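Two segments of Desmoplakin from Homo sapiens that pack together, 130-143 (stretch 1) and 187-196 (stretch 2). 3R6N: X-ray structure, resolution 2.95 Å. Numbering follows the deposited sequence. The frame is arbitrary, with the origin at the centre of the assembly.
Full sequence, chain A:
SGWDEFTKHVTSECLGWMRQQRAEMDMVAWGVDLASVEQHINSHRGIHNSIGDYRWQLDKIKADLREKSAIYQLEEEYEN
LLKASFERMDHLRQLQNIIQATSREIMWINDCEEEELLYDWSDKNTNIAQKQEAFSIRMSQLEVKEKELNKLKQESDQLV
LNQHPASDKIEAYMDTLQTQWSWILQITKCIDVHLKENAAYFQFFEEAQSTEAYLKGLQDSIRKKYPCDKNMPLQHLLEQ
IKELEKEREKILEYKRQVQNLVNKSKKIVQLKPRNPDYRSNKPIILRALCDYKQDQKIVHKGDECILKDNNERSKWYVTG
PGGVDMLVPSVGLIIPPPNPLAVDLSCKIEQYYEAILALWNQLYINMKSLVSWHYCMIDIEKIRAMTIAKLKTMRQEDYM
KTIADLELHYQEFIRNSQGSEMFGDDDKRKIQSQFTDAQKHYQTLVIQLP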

# COMPACT_ATOMS: atom_id res chain seq x y z
N GLN A 130 10.16 -9.71 -2.23
CA GLN A 130 10.32 -10.73 -1.20
C GLN A 130 9.10 -10.74 -0.31
O GLN A 130 8.47 -11.77 -0.09
CB GLN A 130 11.56 -10.44 -0.35
CG GLN A 130 12.89 -10.70 -1.03
CD GLN A 130 14.06 -10.50 -0.08
OE1 GLN A 130 15.14 -11.06 -0.29
NE2 GLN A 130 13.85 -9.71 0.96
N LYS A 131 8.77 -9.56 0.21
CA LYS A 131 7.67 -9.40 1.15
C LYS A 131 6.36 -9.88 0.56
O LYS A 131 5.58 -10.55 1.24
CB LYS A 131 7.54 -7.93 1.58
CG LYS A 131 6.56 -7.71 2.72
CD LYS A 131 6.91 -8.59 3.91
CE LYS A 131 6.01 -8.31 5.11
NZ LYS A 131 6.35 -9.19 6.26
N GLN A 132 6.11 -9.55 -0.70
CA GLN A 132 4.85 -9.91 -1.34
C GLN A 132 4.60 -11.41 -1.28
O GLN A 132 3.48 -11.85 -1.01
CB GLN A 132 4.81 -9.43 -2.78
CG GLN A 132 3.61 -9.96 -3.56
CD GLN A 132 2.29 -9.50 -2.97
OE1 GLN A 132 1.95 -8.31 -3.03
NE2 GLN A 132 1.53 -10.43 -2.41
N GLU A 133 5.63 -12.20 -1.55
CA GLU A 133 5.47 -13.65 -1.58
C GLU A 133 5.45 -14.25 -0.17
O GLU A 133 4.61 -15.09 0.14
CB GLU A 133 6.55 -14.30 -2.44
CG GLU A 133 6.29 -15.77 -2.74
CD GLU A 133 7.15 -16.30 -3.86
OE1 GLU A 133 7.92 -15.51 -4.45
OE2 GLU A 133 7.06 -17.51 -4.16
N ALA A 134 6.38 -13.80 0.68
CA ALA A 134 6.43 -14.27 2.06
C ALA A 134 5.08 -14.06 2.75
O ALA A 134 4.66 -14.85 3.60
CB ALA A 134 7.54 -13.54 2.82
N PHE A 135 4.41 -12.97 2.38
CA PHE A 135 3.11 -12.63 2.93
C PHE A 135 2.03 -13.60 2.46
O PHE A 135 1.22 -14.07 3.25
CB PHE A 135 2.75 -11.20 2.55
CG PHE A 135 1.46 -10.71 3.14
CD1 PHE A 135 1.27 -10.73 4.51
CD2 PHE A 135 0.45 -10.22 2.33
CE1 PHE A 135 0.08 -10.27 5.07
CE2 PHE A 135 -0.74 -9.77 2.88
CZ PHE A 135 -0.93 -9.79 4.24
N SER A 136 2.03 -13.90 1.16
CA SER A 136 1.06 -14.85 0.61
C SER A 136 1.21 -16.23 1.24
O SER A 136 0.23 -16.96 1.41
CB SER A 136 1.19 -14.93 -0.91
OG SER A 136 0.81 -13.71 -1.52
N ILE A 137 2.45 -16.58 1.58
CA ILE A 137 2.72 -17.81 2.31
C ILE A 137 2.04 -17.77 3.67
O ILE A 137 1.42 -18.74 4.10
CB ILE A 137 4.22 -18.03 2.51
CG1 ILE A 137 4.92 -18.31 1.18
CG2 ILE A 137 4.46 -19.18 3.48
CD1 ILE A 137 4.46 -19.59 0.51
N ARG A 138 2.15 -16.63 4.34
CA ARG A 138 1.57 -16.48 5.67
C ARG A 138 0.05 -16.46 5.61
O ARG A 138 -0.61 -17.07 6.44
CB ARG A 138 2.09 -15.22 6.36
CG ARG A 138 1.55 -15.04 7.76
CD ARG A 138 2.66 -14.71 8.73
NE ARG A 138 3.70 -15.73 8.71
CZ ARG A 138 4.84 -15.64 9.38
NH1 ARG A 138 5.09 -14.57 10.13
NH2 ARG A 138 5.74 -16.61 9.31
N MET A 139 -0.50 -15.74 4.64
CA MET A 139 -1.94 -15.71 4.46
C MET A 139 -2.51 -17.11 4.28
O MET A 139 -3.65 -17.38 4.64
CB MET A 139 -2.32 -14.82 3.28
CG MET A 139 -2.06 -13.35 3.53
SD MET A 139 -3.13 -12.70 4.82
CE MET A 139 -4.73 -12.85 4.01
N SER A 140 -1.69 -18.01 3.72
CA SER A 140 -2.07 -19.41 3.59
C SER A 140 -1.95 -20.11 4.95
O SER A 140 -2.86 -20.84 5.36
CB SER A 140 -1.18 -20.13 2.57
OG SER A 140 -1.53 -19.77 1.24
N GLN A 141 -0.84 -19.87 5.63
CA GLN A 141 -0.64 -20.40 6.97
C GLN A 141 -1.79 -19.99 7.88
O GLN A 141 -2.21 -20.74 8.76
CB GLN A 141 0.69 -19.91 7.55
CG GLN A 141 1.92 -20.56 6.95
CD GLN A 141 3.19 -20.04 7.58
OE1 GLN A 141 3.53 -18.86 7.45
NE2 GLN A 141 3.91 -20.91 8.29
N LEU A 142 -2.29 -18.77 7.66
CA LEU A 142 -3.38 -18.23 8.46
C LEU A 142 -4.71 -18.90 8.14
O LEU A 142 -5.45 -19.27 9.05
CB LEU A 142 -3.48 -16.71 8.28
CG LEU A 142 -2.33 -15.87 8.83
CD1 LEU A 142 -2.56 -14.41 8.51
CD2 LEU A 142 -2.18 -16.07 10.33
N GLU A 143 -5.02 -19.04 6.86
CA GLU A 143 -6.23 -19.74 6.46
C GLU A 143 -6.21 -21.15 7.04
O GLU A 143 -7.26 -21.75 7.28
CB GLU A 143 -6.38 -19.79 4.93
CG GLU A 143 -6.70 -18.44 4.30
CD GLU A 143 -7.97 -17.82 4.86
OE1 GLU A 143 -8.95 -18.56 5.10
OE2 GLU A 143 -7.99 -16.59 5.06
N ILE A 187 -3.81 -6.36 10.97
CA ILE A 187 -2.46 -6.12 10.50
C ILE A 187 -2.31 -6.57 9.05
O ILE A 187 -1.71 -5.86 8.23
CB ILE A 187 -1.43 -6.82 11.40
CG1 ILE A 187 -1.39 -6.14 12.77
CG2 ILE A 187 -0.06 -6.83 10.75
CD1 ILE A 187 -0.42 -6.77 13.74
N THR A 188 -2.86 -7.73 8.74
CA THR A 188 -2.78 -8.26 7.38
C THR A 188 -3.55 -7.39 6.40
O THR A 188 -3.18 -7.28 5.23
CB THR A 188 -3.34 -9.69 7.29
OG1 THR A 188 -4.76 -9.67 7.49
CG2 THR A 188 -2.69 -10.60 8.31
N LYS A 189 -4.63 -6.77 6.88
CA LYS A 189 -5.45 -5.94 6.02
C LYS A 189 -4.71 -4.66 5.64
O LYS A 189 -4.91 -4.11 4.56
CB LYS A 189 -6.79 -5.61 6.68
CG LYS A 189 -7.84 -6.69 6.51
CD LYS A 189 -9.24 -6.10 6.63
CE LYS A 189 -10.28 -7.01 6.00
NZ LYS A 189 -11.62 -6.34 5.93
N CYS A 190 -3.86 -4.19 6.55
CA CYS A 190 -3.14 -2.96 6.28
C CYS A 190 -1.73 -3.23 5.77
O CYS A 190 -1.05 -2.33 5.29
CB CYS A 190 -3.17 -2.00 7.49
SG CYS A 190 -2.55 -2.58 9.08
N ILE A 191 -1.31 -4.49 5.84
CA ILE A 191 -0.09 -4.93 5.17
C ILE A 191 -0.32 -5.00 3.67
O ILE A 191 0.57 -4.71 2.88
CB ILE A 191 0.40 -6.30 5.68
CG1 ILE A 191 1.16 -6.14 7.00
CG2 ILE A 191 1.32 -6.95 4.66
CD1 ILE A 191 1.61 -7.46 7.58
N ASP A 192 -1.53 -5.39 3.28
CA ASP A 192 -1.88 -5.43 1.87
C ASP A 192 -1.85 -4.03 1.27
O ASP A 192 -1.62 -3.85 0.08
CB ASP A 192 -3.26 -6.06 1.65
CG ASP A 192 -3.17 -7.52 1.21
OD1 ASP A 192 -4.21 -8.21 1.25
OD2 ASP A 192 -2.07 -7.97 0.83
N VAL A 193 -2.07 -3.03 2.12
CA VAL A 193 -2.12 -1.65 1.66
C VAL A 193 -0.73 -1.05 1.52
O VAL A 193 -0.47 -0.27 0.60
CB VAL A 193 -2.99 -0.77 2.57
CG1 VAL A 193 -2.73 0.70 2.30
CG2 VAL A 193 -4.45 -1.09 2.33
N HIS A 194 0.17 -1.40 2.44
CA HIS A 194 1.56 -0.98 2.32
C HIS A 194 2.14 -1.54 1.04
O HIS A 194 2.70 -0.81 0.22
CB HIS A 194 2.39 -1.42 3.53
CG HIS A 194 2.12 -0.64 4.77
ND1 HIS A 194 2.11 0.74 4.80
CD2 HIS A 194 1.84 -1.04 6.04
CE1 HIS A 194 1.84 1.15 6.03
NE2 HIS A 194 1.68 0.09 6.80
N LEU A 195 1.99 -2.85 0.86
CA LEU A 195 2.47 -3.52 -0.34
C LEU A 195 2.04 -2.80 -1.62
O LEU A 195 2.81 -2.71 -2.57
CB LEU A 195 2.00 -4.97 -0.37
CG LEU A 195 2.73 -5.95 0.56
CD1 LEU A 195 2.19 -7.35 0.37
CD2 LEU A 195 4.23 -5.91 0.29
N LYS A 196 0.82 -2.30 -1.63
CA LYS A 196 0.28 -1.61 -2.80
C LYS A 196 0.89 -0.22 -2.98
O LYS A 196 1.42 0.11 -4.04
CB LYS A 196 -1.25 -1.52 -2.69
CG LYS A 196 -1.92 -0.87 -3.89
CD LYS A 196 -3.41 -0.64 -3.63
CE LYS A 196 -3.62 0.33 -2.47
NZ LYS A 196 -5.05 0.40 -2.04

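The two helices run nearly antiparallel, at 158° between their N-to-C directions, with a closest axial approach of 10.8 Å. No hydrogen bond crosses between them, so the contact depends on the fit of side chains, and Phe135 lies at its heart. Its CA-to-CB bond points toward the partner helix, and chi1 in the t well (-176°) carries the ring out across the gap. There it settles as a knob among Thr188, Ile191, Asp192 and Leu195, residues that the helical repeat brings onto one surface.

A flat aromatic ring suits this place because its faces and edge can meet different neighbours. Ile191 CG2 lies over one face, 3.6 Å from the centroid of the Phe135 ring and 13° off the ring normal, a CH-pi contact. Ile191 has chi1 at -81° (m) and chi2 at 177° (t); the beta branch places CG2 over the ring face, while Ile191 CD1 reaches the CE1 side of the ring, 4.1 Å from Phe135 CE1. At the ring edge, Asp192 OD2 comes within 3.0 Å of Phe135 CE2. The carboxylate thus lies near the plane of the ring, where the weakly positive C-H rim can favour an acidic oxygen. Asp192 starts sideways, and its chi1 of -100°, between wells, accompanies an end that comes nearer to the partner.

Leu195 completes the packing toward the N-terminal end of stretch 1. Its chi1/chi2 pair of m and t is common for leucine in a helix, and its two methyls meet different neighbours: Leu195 CD1 is 3.9 Å from Phe135 CD2, while Leu195 CD2 is 3.8 Å from Lys131 CG. Lys131 serves here through its aliphatic stem; chi2 is p, the outer torsions are t, and NZ is hydrogen-bonded elsewhere in the structure. Gln132 points sideways but bends back through chi2 (p, 62°), and chi3 at 68° sets the orientation of the amide, with OE1 3.5 Å from Leu195 CD1. At this exposed position a flexible polar side chain can cover a leucine methyl and still face solvent.

At the other end Thr188 is the shared partner. Its chi1 of 69° (p) accompanies a hydrogen bond between Thr188 OG1 and a residue just outside the stretch, leaving its carbon atoms to pack. Unbranched Met139, all three torsions m, can fold its sulfur back, SD lying 3.9 Å from Thr188 CB. Buried Leu142, m, t like Leu195, offers a methyl from its branched apolar end, CD1 lying 3.8 Å from Thr188 CG2.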